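Local coordinates for protein ammonium transporter (Kuenenia stuttgartiensis, PDB 6EU6) that probably binds ammonium as the membrane sensor domain of an ammonium transporter family protein that passes the signal to a histidine kinase, at residues F67-M72 with G76-F81; A266-T271 with I305-I310; L346-E349 with H355-G358; R387-V390 with E394-R397. All blocks are in the same frame, centred on the assembly; numbering follows the deposited sequence.

Contact 1. Residues F67-M72 with G76-F81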
loop_
_atom_site.group_PDB
_atom_site.type_symbol
_atom_site.label_atom_id
_atom_site.label_comp_id
_atom_site.label_asym_id
_atom_site.label_seq_id
_atom_site.Cartn_x
_atom_site.Cartn_y
_atom_site.Cartn_z
ATOM N N PHE A 67 -15.942 15.142 19.916
ATOM C CA PHE A 67 -15.033 16.277 20.015
ATOM C C PHE A 67 -15.711 17.665 20.124
ATOM O O PHE A 67 -14.993 18.663 20.338
ATOM C CB PHE A 67 -14.085 16.294 18.797
ATOM C CG PHE A 67 -13.093 15.164 18.819
ATOM C CD1 PHE A 67 -12.055 15.119 19.787
ATOM C CD2 PHE A 67 -13.199 14.135 17.926
ATOM C CE1 PHE A 67 -11.182 14.015 19.821
ATOM C CE2 PHE A 67 -12.291 13.093 17.910
ATOM C CZ PHE A 67 -11.315 13.008 18.880
ATOM N N GLY A 68 -17.033 17.725 19.944
ATOM C CA GLY A 68 -17.735 18.980 20.028
ATOM C C GLY A 68 -17.828 19.491 21.480
ATOM O O GLY A 68 -17.248 18.934 22.426
ATOM N N LYS A 69 -18.569 20.575 21.614
ATOM C CA LYS A 69 -18.520 21.345 22.805
ATOM C C LYS A 69 -19.086 20.465 23.872
ATOM O O LYS A 69 -20.154 19.864 23.740
ATOM C CB LYS A 69 -19.260 22.655 22.582
ATOM C CG LYS A 69 -19.568 23.476 23.831
ATOM C CD LYS A 69 -20.492 24.631 23.436
ATOM C CE LYS A 69 -21.122 25.318 24.625
ATOM N NZ LYS A 69 -20.136 26.071 25.461
ATOM N N SER A 70 -18.336 20.349 24.954
ATOM C CA SER A 70 -18.638 19.362 25.970
ATOM C C SER A 70 -19.820 19.764 26.862
ATOM O O SER A 70 -19.802 20.837 27.427
ATOM C CB SER A 70 -17.448 19.117 26.914
ATOM O OG SER A 70 -17.815 18.087 27.828
ATOM N N TYR A 71 -20.781 18.866 27.035
ATOM C CA TYR A 71 -21.818 18.988 28.040
ATOM C C TYR A 71 -21.359 18.136 29.208
ATOM O O TYR A 71 -21.424 16.900 29.142
ATOM C CB TYR A 71 -23.130 18.462 27.503
ATOM C CG TYR A 71 -24.177 18.445 28.595
ATOM C CD1 TYR A 71 -24.835 19.631 28.985
ATOM C CD2 TYR A 71 -24.492 17.274 29.267
ATOM C CE1 TYR A 71 -25.768 19.633 30.012
ATOM C CE2 TYR A 71 -25.452 17.260 30.269
ATOM C CZ TYR A 71 -26.077 18.442 30.636
ATOM O OH TYR A 71 -27.009 18.416 31.637
ATOM N N MET A 72 -20.763 18.793 30.201
ATOM C CA MET A 72 -20.405 18.148 31.476
ATOM C C MET A 72 -19.339 17.053 31.409
ATOM O O MET A 72 -19.288 16.228 32.313
ATOM C CB MET A 72 -21.654 17.556 32.105
ATOM C CG MET A 72 -22.765 18.601 32.198
ATOM S SD MET A 72 -23.800 18.432 33.647
ATOM C CE MET A 72 -24.683 16.890 33.389
ATOM N N GLY A 76 -20.302 15.538 23.494
ATOM C CA GLY A 76 -20.130 16.727 22.700
ATOM C C GLY A 76 -21.431 17.196 22.105
ATOM O O GLY A 76 -22.256 16.365 21.775
ATOM N N ILE A 77 -21.619 18.487 21.898
ATOM C CA ILE A 77 -22.970 18.930 21.447
ATOM C C ILE A 77 -22.982 19.859 20.266
ATOM O O ILE A 77 -24.007 20.443 19.941
ATOM C CB ILE A 77 -23.792 19.542 22.618
ATOM C CG1 ILE A 77 -23.181 20.882 23.092
ATOM C CG2 ILE A 77 -23.932 18.550 23.767
ATOM C CD1 ILE A 77 -23.910 21.543 24.246
ATOM N N ASP A 78 -21.860 19.968 19.586
ATOM C CA ASP A 78 -21.834 20.621 18.294
ATOM C C ASP A 78 -20.799 19.935 17.414
ATOM O O ASP A 78 -20.342 18.854 17.777
ATOM C CB ASP A 78 -21.624 22.124 18.471
ATOM C CG ASP A 78 -20.263 22.507 18.919
ATOM O OD1 ASP A 78 -19.354 21.673 19.144
ATOM O OD2 ASP A 78 -20.111 23.732 19.094
ATOM N N LEU A 79 -20.510 20.548 16.273
ATOM C CA LEU A 79 -19.645 20.042 15.201
ATOM C C LEU A 79 -20.271 18.839 14.482
ATOM O O LEU A 79 -19.595 18.078 13.749
ATOM C CB LEU A 79 -18.288 19.688 15.730
ATOM C CG LEU A 79 -17.460 20.851 16.259
ATOM C CD1 LEU A 79 -16.216 20.394 16.972
ATOM C CD2 LEU A 79 -17.106 21.768 15.102
ATOM N N PHE A 80 -21.576 18.701 14.619
ATOM C CA PHE A 80 -22.306 17.804 13.753
ATOM C C PHE A 80 -22.185 18.236 12.282
ATOM O O PHE A 80 -22.240 19.447 11.980
ATOM C CB PHE A 80 -23.766 17.695 14.197
ATOM C CG PHE A 80 -23.898 17.342 15.626
ATOM C CD1 PHE A 80 -23.392 16.122 16.083
ATOM C CD2 PHE A 80 -24.469 18.228 16.537
ATOM C CE1 PHE A 80 -23.487 15.770 17.397
ATOM C CE2 PHE A 80 -24.553 17.886 17.870
ATOM C CZ PHE A 80 -24.066 16.658 18.317
ATOM N N PHE A 81 -21.986 17.255 11.374
ATOM C CA PHE A 81 -21.835 17.530 9.946
ATOM C C PHE A 81 -20.641 18.442 9.699
ATOM O O PHE A 81 -20.627 19.242 8.742
ATOM C CB PHE A 81 -23.098 18.149 9.350
ATOM C CG PHE A 81 -24.317 17.305 9.553
ATOM C CD1 PHE A 81 -24.484 16.112 8.839
ATOM C CD2 PHE A 81 -25.287 17.676 10.457
ATOM C CE1 PHE A 81 -25.567 15.333 9.037
ATOM C CE2 PHE A 81 -26.371 16.895 10.648
ATOM C CZ PHE A 81 -26.526 15.736 9.930
#
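The carboxylate of Asp78 grips the backbone of Lys69. Asp78 OD1 accepts from Lys69 N at 2.8 Å, and the N-H comes from above the carboxylate plane. The first torsion of Asp78 sets this up: CG lies between its own backbone N and carbonyl carbon (chi1 71°). The same OD1 sits 3.3 Å from Gly68 CA, and OD2 rests against Lys69 CB. The amine of Lys69 leads away, so the bond is to its backbone and not to its charge.

Ile77 lies alongside the peptide of Lys69. Its N gives a weak bond to Lys69 O, and its CG1 comes within 3.3 Å of that same oxygen. The CG2 branch meets Tyr71 CB at 3.8 Å. Leu79 reaches across with CD1, which packs on Gly68 CA at 3.7 Å. At Gly68 a side chain would run into Asp78 O.

Ser70 and Gly76 form a non-hydrogen-bonded antiparallel pair, the one bridge across the segments, in a short, weakly bonded hairpin. Ser70 OG bonds to His141 NE2 and to Gly73 N in the turn. The hairpin follows directly on helix 40-67, and Leu79 also touches Phe63 of that helix. The loop after Gly76 leads on to helix 93-114.

Contact 2. Residues A266-T271 with I305-I310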
loop_
_atom_site.group_PDB
_atom_site.type_symbol
_atom_site.label_atom_id
_atom_site.label_comp_id
_atom_site.label_asym_id
_atom_site.label_seq_id
_atom_site.Cartn_x
_atom_site.Cartn_y
_atom_site.Cartn_z
ATOM N N ALA A 266 0.291 -20.656 12.541
ATOM C CA ALA A 266 0.216 -19.326 11.956
ATOM C C ALA A 266 -0.806 -18.387 12.691
ATOM O O ALA A 266 -0.501 -17.207 12.918
ATOM C CB ALA A 266 -0.109 -19.434 10.472
ATOM N N GLY A 267 -1.975 -18.932 13.057
ATOM C CA GLY A 267 -3.083 -18.149 13.616
ATOM C C GLY A 267 -2.646 -17.396 14.864
ATOM O O GLY A 267 -2.847 -16.189 14.981
ATOM N N SER A 268 -1.979 -18.106 15.746
ATOM C CA SER A 268 -1.556 -17.553 17.030
ATOM C C SER A 268 -0.404 -16.615 16.849
ATOM O O SER A 268 -0.264 -15.686 17.629
ATOM C CB SER A 268 -1.197 -18.667 18.023
ATOM O OG SER A 268 -2.405 -19.281 18.369
ATOM N N LEU A 269 0.474 -16.868 15.863
ATOM C CA LEU A 269 1.564 -15.939 15.610
ATOM C C LEU A 269 1.004 -14.579 15.156
ATOM O O LEU A 269 1.448 -13.519 15.606
ATOM C CB LEU A 269 2.492 -16.496 14.548
ATOM C CG LEU A 269 3.550 -15.528 14.043
ATOM C CD1 LEU A 269 4.569 -15.266 15.120
ATOM C CD2 LEU A 269 4.229 -16.114 12.815
ATOM N N PHE A 270 0.012 -14.603 14.259
ATOM C CA PHE A 270 -0.612 -13.342 13.825
ATOM C C PHE A 270 -1.284 -12.649 14.961
ATOM O O PHE A 270 -1.123 -11.431 15.166
ATOM C CB PHE A 270 -1.719 -13.574 12.750
ATOM C CG PHE A 270 -1.244 -14.247 11.460
ATOM C CD1 PHE A 270 -0.119 -13.867 10.831
ATOM C CD2 PHE A 270 -2.019 -15.192 10.853
ATOM C CE1 PHE A 270 0.336 -14.471 9.667
ATOM C CE2 PHE A 270 -1.590 -15.803 9.688
ATOM C CZ PHE A 270 -0.424 -15.410 9.082
ATOM N N THR A 271 -2.046 -13.416 15.749
ATOM C CA THR A 271 -2.724 -12.843 16.928
ATOM C C THR A 271 -1.737 -12.066 17.780
ATOM O O THR A 271 -2.016 -10.991 18.245
ATOM C CB THR A 271 -3.434 -13.949 17.740
ATOM O OG1 THR A 271 -4.420 -14.527 16.925
ATOM C CG2 THR A 271 -4.090 -13.412 18.998
ATOM N N ILE A 305 -2.611 -16.579 25.297
ATOM C CA ILE A 305 -3.257 -17.275 26.396
ATOM C C ILE A 305 -4.727 -16.899 26.351
ATOM O O ILE A 305 -5.636 -17.747 26.437
ATOM C CB ILE A 305 -2.602 -16.923 27.724
ATOM C CG1 ILE A 305 -1.216 -17.601 27.768
ATOM C CG2 ILE A 305 -3.491 -17.362 28.919
ATOM C CD1 ILE A 305 -0.281 -17.047 28.817
ATOM N N ALA A 306 -4.974 -15.605 26.241
ATOM C CA ALA A 306 -6.319 -15.105 26.120
ATOM C C ALA A 306 -7.106 -15.658 24.974
ATOM O O ALA A 306 -8.294 -16.015 25.128
ATOM C CB ALA A 306 -6.352 -13.606 26.122
ATOM N N GLU A 307 -6.475 -15.766 23.815
ATOM C CA GLU A 307 -7.173 -16.282 22.665
ATOM C C GLU A 307 -7.698 -17.716 22.935
ATOM O O GLU A 307 -8.851 -18.029 22.622
ATOM C CB GLU A 307 -6.202 -16.319 21.502
ATOM C CG GLU A 307 -6.644 -17.049 20.285
ATOM C CD GLU A 307 -5.513 -17.151 19.223
ATOM O OE1 GLU A 307 -4.408 -17.704 19.452
ATOM O OE2 GLU A 307 -5.725 -16.624 18.126
ATOM N N GLY A 308 -6.850 -18.570 23.529
ATOM C CA GLY A 308 -7.245 -19.902 23.901
ATOM C C GLY A 308 -8.329 -19.957 24.987
ATOM O O GLY A 308 -9.226 -20.790 24.936
ATOM N N PHE A 309 -8.246 -19.052 25.948
ATOM C CA PHE A 309 -9.236 -18.955 27.052
ATOM C C PHE A 309 -10.622 -18.599 26.517
ATOM O O PHE A 309 -11.680 -19.180 26.889
ATOM C CB PHE A 309 -8.732 -17.958 28.073
ATOM C CG PHE A 309 -9.639 -17.751 29.216
ATOM C CD1 PHE A 309 -9.653 -18.650 30.273
ATOM C CD2 PHE A 309 -10.461 -16.656 29.259
ATOM C CE1 PHE A 309 -10.522 -18.481 31.336
ATOM C CE2 PHE A 309 -11.341 -16.485 30.317
ATOM C CZ PHE A 309 -11.367 -17.398 31.345
ATOM N N ILE A 310 -10.631 -17.701 25.567
ATOM C CA ILE A 310 -11.865 -17.165 25.010
ATOM C C ILE A 310 -12.532 -18.278 24.203
ATOM O O ILE A 310 -13.737 -18.513 24.264
ATOM C CB ILE A 310 -11.565 -15.926 24.137
ATOM C CG1 ILE A 310 -11.189 -14.737 25.025
ATOM C CG2 ILE A 310 -12.773 -15.609 23.221
ATOM C CD1 ILE A 310 -10.453 -13.645 24.250
#
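Glu307 puts its carboxylate against two hydroxyls of helix 266-280. Ser268 OG donates to Glu307 OE1 at 2.8 Å, on the syn side and 22° out of the carboxylate plane. Thr271 OG1 lies 2.7 Å from Glu307 OE2. It is also 3.0 Å from Gly267 O, one turn back in its own helix. Thr271 CG2 adds a touch of its own, 3.7 Å from OE2.

The reach comes from an outstretched side chain. Glu307 CG stands opposite the backbone N (chi1 169°), and the chain runs straight on from there. It spans helix segments whose axes are 10.8 Å apart and 121° apart in direction.

Further out, Ser321 OG bonds to Glu307 OE2, and Arg261 NH1 bonds to Ser268 OG. Ala324 of helix 322-340 packs on Glu307. With an alanine in place of Glu307, Ser268 and Ser321 would probably lose their carboxylate partner, Thr271 would be left with Gly267 O alone of its two oxygens, and the polar link between the helices would go.

The contact is thus polar and small, joining two helices of the transporter fold through one acid. The Ser268 hydroxyl, with Arg261 behind it, would probably favour the ionised form.

Contact 3. Residues L346-E349 with H355-G358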
loop_
_atom_site.group_PDB
_atom_site.type_symbol
_atom_site.label_atom_id
_atom_site.label_comp_id
_atom_site.label_asym_id
_atom_site.label_seq_id
_atom_site.Cartn_x
_atom_site.Cartn_y
_atom_site.Cartn_z
ATOM N N LEU A 346 2.855 11.115 32.977
ATOM C CA LEU A 346 1.804 10.654 33.837
ATOM C C LEU A 346 0.858 11.816 34.184
ATOM O O LEU A 346 1.267 12.963 34.291
ATOM C CB LEU A 346 2.394 9.981 35.045
ATOM C CG LEU A 346 3.341 8.820 34.784
ATOM C CD1 LEU A 346 3.809 8.301 36.147
ATOM C CD2 LEU A 346 2.716 7.685 34.023
ATOM N N LEU A 347 -0.431 11.542 34.291
ATOM C CA LEU A 347 -1.358 12.586 34.637
ATOM C C LEU A 347 -1.921 12.338 36.018
ATOM O O LEU A 347 -2.629 13.184 36.513
ATOM C CB LEU A 347 -2.529 12.629 33.648
ATOM C CG LEU A 347 -2.205 13.069 32.228
ATOM C CD1 LEU A 347 -3.513 12.964 31.410
ATOM C CD2 LEU A 347 -1.629 14.477 32.221
ATOM N N ALA A 348 -1.647 11.191 36.641
ATOM C CA ALA A 348 -2.281 10.880 37.910
ATOM C C ALA A 348 -1.992 12.041 38.825
ATOM O O ALA A 348 -0.832 12.472 38.896
ATOM C CB ALA A 348 -1.695 9.633 38.479
ATOM N N GLU A 349 -3.028 12.564 39.495
ATOM C CA GLU A 349 -2.854 13.795 40.273
ATOM C C GLU A 349 -1.686 13.747 41.233
ATOM O O GLU A 349 -0.988 14.737 41.407
ATOM C CB GLU A 349 -4.099 14.231 41.051
ATOM C CG GLU A 349 -3.721 15.458 41.899
ATOM C CD GLU A 349 -4.833 16.433 42.143
ATOM O OE1 GLU A 349 -5.975 15.952 42.272
ATOM O OE2 GLU A 349 -4.531 17.662 42.226
ATOM N N HIS A 355 -0.884 5.083 41.252
ATOM C CA HIS A 355 -2.108 5.832 41.116
ATOM C C HIS A 355 -2.472 5.812 39.605
ATOM O O HIS A 355 -3.580 5.597 39.269
ATOM C CB HIS A 355 -1.863 7.257 41.608
ATOM C CG HIS A 355 -3.099 8.019 41.959
ATOM N ND1 HIS A 355 -3.571 8.110 43.250
ATOM C CD2 HIS A 355 -3.940 8.764 41.198
ATOM C CE1 HIS A 355 -4.662 8.858 43.265
ATOM N NE2 HIS A 355 -4.912 9.260 42.032
ATOM N N GLN A 356 -1.522 6.068 38.699
ATOM C CA GLN A 356 -1.845 5.971 37.252
ATOM C C GLN A 356 -2.390 4.608 36.878
ATOM O O GLN A 356 -3.322 4.512 36.058
ATOM C CB GLN A 356 -0.614 6.281 36.415
ATOM C CG GLN A 356 -0.935 6.478 34.950
ATOM C CD GLN A 356 -1.640 7.776 34.749
ATOM O OE1 GLN A 356 -1.116 8.822 35.124
ATOM N NE2 GLN A 356 -2.795 7.741 34.131
ATOM N N LEU A 357 -1.866 3.533 37.484
ATOM C CA LEU A 357 -2.367 2.205 37.213
ATOM C C LEU A 357 -3.838 2.085 37.575
ATOM O O LEU A 357 -4.592 1.352 36.909
ATOM C CB LEU A 357 -1.579 1.153 37.961
ATOM C CG LEU A 357 -1.818 -0.287 37.590
ATOM C CD1 LEU A 357 -1.571 -0.584 36.088
ATOM C CD2 LEU A 357 -0.943 -1.187 38.446
ATOM N N GLY A 358 -4.272 2.810 38.612
ATOM C CA GLY A 358 -5.652 2.667 39.130
ATOM C C GLY A 358 -6.549 3.446 38.148
ATOM O O GLY A 358 -7.619 3.016 37.849
#
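Gln356, in the first turn of helix 353-385, reaches back to the loop that joins it to helix 322-340 in the ammonium transporter fold. Its CB lies 4.1 Å from Ala348 CB. With CG opposite the backbone N (chi1 -168°), the chain then bends at chi2 (72°). CG meets Leu346 CD2 at 4.0 Å, where the two side chains cross at a slant. CD brings the amide up to the loop backbone. OE1 accepts from Leu347 N and from Ala348 N, both at 2.9 Å. The two N-H groups come from opposite faces of the amide plane, each tilted from it by nearly 30°. NE2 turns to Gly160 O and Gln360 OE1, which fixes the amide's rotation.

The amide thus holds two successive peptides of the 346-349 loop. A leucine here would probably leave both N-H groups without their acceptor and set the loop free to shift. The contact therefore ties the loop to the helix after it, while Gln356 also packs on Ile162 and on Ala338 of the helix before it.

His355, the residue before, adds an apolar touch. Its ring meets the methyl of Ala348 obliquely, with His355 CD2 3.6 Å from Ala348 CB.

Contact 4. Residues R387-V390 with E394-R397. With LMT (dodecyl-beta-D-maltoside), chain E.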
loop_
_atom_site.group_PDB
_atom_site.type_symbol
_atom_site.label_atom_id
_atom_site.label_comp_id
_atom_site.label_asym_id
_atom_site.label_seq_id
_atom_site.Cartn_x
_atom_site.Cartn_y
_atom_site.Cartn_z
ATOM N N ARG A 387 -33.506 -11.824 13.308
ATOM C CA ARG A 387 -32.584 -12.879 13.725
ATOM C C ARG A 387 -31.114 -12.495 13.319
ATOM O O ARG A 387 -30.857 -11.895 12.283
ATOM C CB ARG A 387 -32.990 -14.268 13.214
ATOM C CG ARG A 387 -33.926 -15.058 14.155
ATOM C CD ARG A 387 -33.494 -15.183 15.633
ATOM N NE ARG A 387 -32.287 -16.017 15.856
ATOM C CZ ARG A 387 -31.071 -15.589 16.246
ATOM N NH1 ARG A 387 -30.827 -14.342 16.511
ATOM N NH2 ARG A 387 -30.089 -16.434 16.412
ATOM N N LEU A 388 -30.196 -12.814 14.213
ATOM C CA LEU A 388 -28.826 -12.351 14.120
ATOM C C LEU A 388 -28.048 -13.284 13.236
ATOM O O LEU A 388 -27.030 -12.834 12.654
ATOM C CB LEU A 388 -28.165 -12.247 15.523
ATOM C CG LEU A 388 -28.828 -11.329 16.527
ATOM C CD1 LEU A 388 -28.067 -11.312 17.831
ATOM C CD2 LEU A 388 -29.080 -9.924 15.952
ATOM N N ARG A 389 -28.422 -14.575 13.227
ATOM C CA ARG A 389 -27.721 -15.537 12.393
ATOM C C ARG A 389 -28.418 -15.857 11.106
ATOM O O ARG A 389 -29.630 -15.706 10.976
ATOM C CB ARG A 389 -27.538 -16.879 13.010
ATOM C CG ARG A 389 -27.167 -16.951 14.393
ATOM C CD ARG A 389 -27.264 -18.393 14.827
ATOM N NE ARG A 389 -26.309 -19.312 14.198
ATOM C CZ ARG A 389 -25.163 -19.749 14.719
ATOM N NH1 ARG A 389 -24.678 -19.302 15.884
ATOM N NH2 ARG A 389 -24.474 -20.644 14.063
ATOM N N VAL A 390 -27.648 -16.379 10.169
ATOM C CA VAL A 390 -28.212 -16.992 8.979
ATOM C C VAL A 390 -28.690 -18.418 9.330
ATOM O O VAL A 390 -28.362 -18.966 10.398
ATOM C CB VAL A 390 -27.226 -17.015 7.784
ATOM C CG1 VAL A 390 -26.693 -15.648 7.496
ATOM C CG2 VAL A 390 -26.058 -18.023 7.991
ATOM N N GLU A 394 -27.657 -22.181 4.975
ATOM C CA GLU A 394 -26.837 -21.112 4.465
ATOM C C GLU A 394 -25.417 -21.089 5.060
ATOM O O GLU A 394 -24.361 -20.970 4.374
ATOM C CB GLU A 394 -27.626 -19.872 4.731
ATOM C CG GLU A 394 -26.954 -18.643 4.340
ATOM C CD GLU A 394 -27.954 -17.558 4.180
ATOM O OE1 GLU A 394 -29.151 -17.690 4.712
ATOM O OE2 GLU A 394 -27.459 -16.628 3.466
ATOM N N GLU A 395 -25.372 -21.351 6.350
ATOM C CA GLU A 395 -24.106 -21.442 7.006
ATOM C C GLU A 395 -23.231 -22.563 6.466
ATOM O O GLU A 395 -22.049 -22.363 6.248
ATOM C CB GLU A 395 -24.361 -21.497 8.487
ATOM C CG GLU A 395 -23.102 -21.551 9.289
ATOM C CD GLU A 395 -23.337 -21.522 10.790
ATOM O OE1 GLU A 395 -24.504 -21.392 11.268
ATOM O OE2 GLU A 395 -22.295 -21.627 11.479
ATOM N N LYS A 396 -23.805 -23.729 6.134
ATOM C CA LYS A 396 -23.002 -24.864 5.601
ATOM C C LYS A 396 -22.673 -24.641 4.146
ATOM O O LYS A 396 -21.582 -24.903 3.737
ATOM C CB LYS A 396 -23.766 -26.182 5.751
ATOM C CG LYS A 396 -23.954 -26.596 7.198
ATOM C CD LYS A 396 -25.094 -27.581 7.362
ATOM C CE LYS A 396 -25.717 -27.451 8.734
ATOM N NZ LYS A 396 -26.892 -28.355 8.840
ATOM N N ARG A 397 -23.605 -24.089 3.379
ATOM C CA ARG A 397 -23.339 -23.822 1.984
ATOM C C ARG A 397 -22.307 -22.689 1.830
ATOM O O ARG A 397 -21.524 -22.689 0.921
ATOM C CB ARG A 397 -24.627 -23.414 1.301
ATOM C CG ARG A 397 -24.790 -24.011 -0.089
ATOM C CD ARG A 397 -26.245 -24.387 -0.336
ATOM N NE ARG A 397 -27.121 -23.247 -0.055
ATOM C CZ ARG A 397 -28.310 -23.324 0.542
ATOM N NH1 ARG A 397 -29.018 -22.215 0.766
ATOM N NH2 ARG A 397 -28.795 -24.499 0.923
HETATM C C1B LMT E . -29.942 -13.612 6.797
HETATM C C2B LMT E . -30.224 -14.965 6.065
HETATM C C3B LMT E . -31.707 -15.305 6.144
HETATM C C4B LMT E . -32.020 -15.379 7.610
HETATM C C5B LMT E . -31.825 -14.046 8.285
HETATM C C6B LMT E . -32.287 -14.164 9.747
HETATM O O1B LMT E . -30.640 -12.558 6.145
HETATM O O2B LMT E . -29.898 -14.908 4.670
HETATM O O3B LMT E . -32.077 -16.568 5.575
HETATM O "O4'" LMT E . -33.374 -15.813 7.793
HETATM O O5B LMT E . -30.435 -13.640 8.137
HETATM O O6B LMT E . -32.130 -15.511 10.321
HETATM C "C1'" LMT E . -30.106 -9.082 4.021
HETATM C "C2'" LMT E . -29.226 -10.247 3.775
HETATM C "C3'" LMT E . -29.789 -11.487 4.304
HETATM C "C4'" LMT E . -29.946 -11.384 5.753
HETATM C "C5'" LMT E . -30.732 -10.090 6.077
HETATM C "C6'" LMT E . -30.771 -9.867 7.574
HETATM O "O1'" LMT E . -29.531 -7.927 3.451
HETATM O "O2'" LMT E . -29.117 -10.475 2.397
HETATM O "O3'" LMT E . -28.944 -12.599 4.078
HETATM O "O5'" LMT E . -30.210 -8.941 5.427
HETATM O "O6'" LMT E . -29.504 -9.991 8.249
HETATM C C1 LMT E . -30.359 -6.748 3.645
HETATM C C2 LMT E . -29.792 -5.568 2.841
HETATM C C3 LMT E . -30.461 -4.232 3.150
HETATM C C4 LMT E . -29.879 -3.060 2.321
HETATM C C5 LMT E . -29.097 -2.039 3.157
HETATM C C6 LMT E . -29.321 -0.558 2.858
HETATM C C7 LMT E . -28.164 0.275 3.446
HETATM C C8 LMT E . -28.587 1.414 4.368
HETATM C C9 LMT E . -27.410 2.232 4.965
HETATM C C10 LMT E . -27.840 3.612 5.584
HETATM C C11 LMT E . -27.164 4.086 6.916
HETATM C C12 LMT E . -26.222 5.307 6.868
HETATM O O HOH W 1 -27.150 -20.725 11.655
#
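Arg389 and Glu395 are brought together by their torsions. Arg389 CG lies opposite the carbonyl carbon (chi1 -42°), and the chain bends at chi3, which turns the guanidinium toward the short helix 392-397. Glu395 stays extended, with CG opposite its backbone N (chi1 -178°). The result is a salt bridge just beyond the last long helix of the ammonium transporter fold. It joins the loop after helix 353-385 to the last helix of this chain, 392-397. Arg389 NH2 donates to the syn lone pair of Glu395 OE1 at 2.9 Å. The guanidinium and carboxylate planes are turned 39° apart, and Arg389 bonds only one of the two oxygens.

A water completes the link. It lies in the guanidinium plane, accepts from Arg389 NE and donates to Glu395 OE1. Further partners hold both charged groups in place. Arg389 NH1 bonds to Val185 O and Pro187 O, and Glu395 OE2 accepts from Ile189 N.

Val390 packs against helix 392-397 with CG2 and CB. CG2 lies 3.9 Å from Glu395 CB, and CB rests 3.7 Å from Glu394 OE1; the Val390 and Glu394 side chains cross at about a right angle. CG1 turns to the sugar of a bound dodecyl maltoside, meeting C2B.

The detergent head group bonds to both segments. Its O2B donates to Glu394 OE1 at 2.9 Å, and its O6B donates to the backbone Arg389 O at 2.6 Å.

How the contacts relate
All four contacts lie within one ammonium transporter chain and none touches another. Contacts 1, 3 and 4 are local, joining segments close in sequence. Contact 2 instead joins helices 266-280 and 289-312, and its centre lies nearest the chain centre, at about 16 Å. All are partly buried. Contacts 1 and 3 include exposed residues; contacts 2 and 4 have none among the residues that touch. Contact 3 lies at the start of helix 353-385 and contact 4 just beyond its end; their centres are about 47 Å apart. A side-chain oxygen takes one backbone N-H in contact 1 and two in contact 3. Contact 2 pairs a carboxylate with hydroxyls. Contact 4 alone has a salt bridge between its segments.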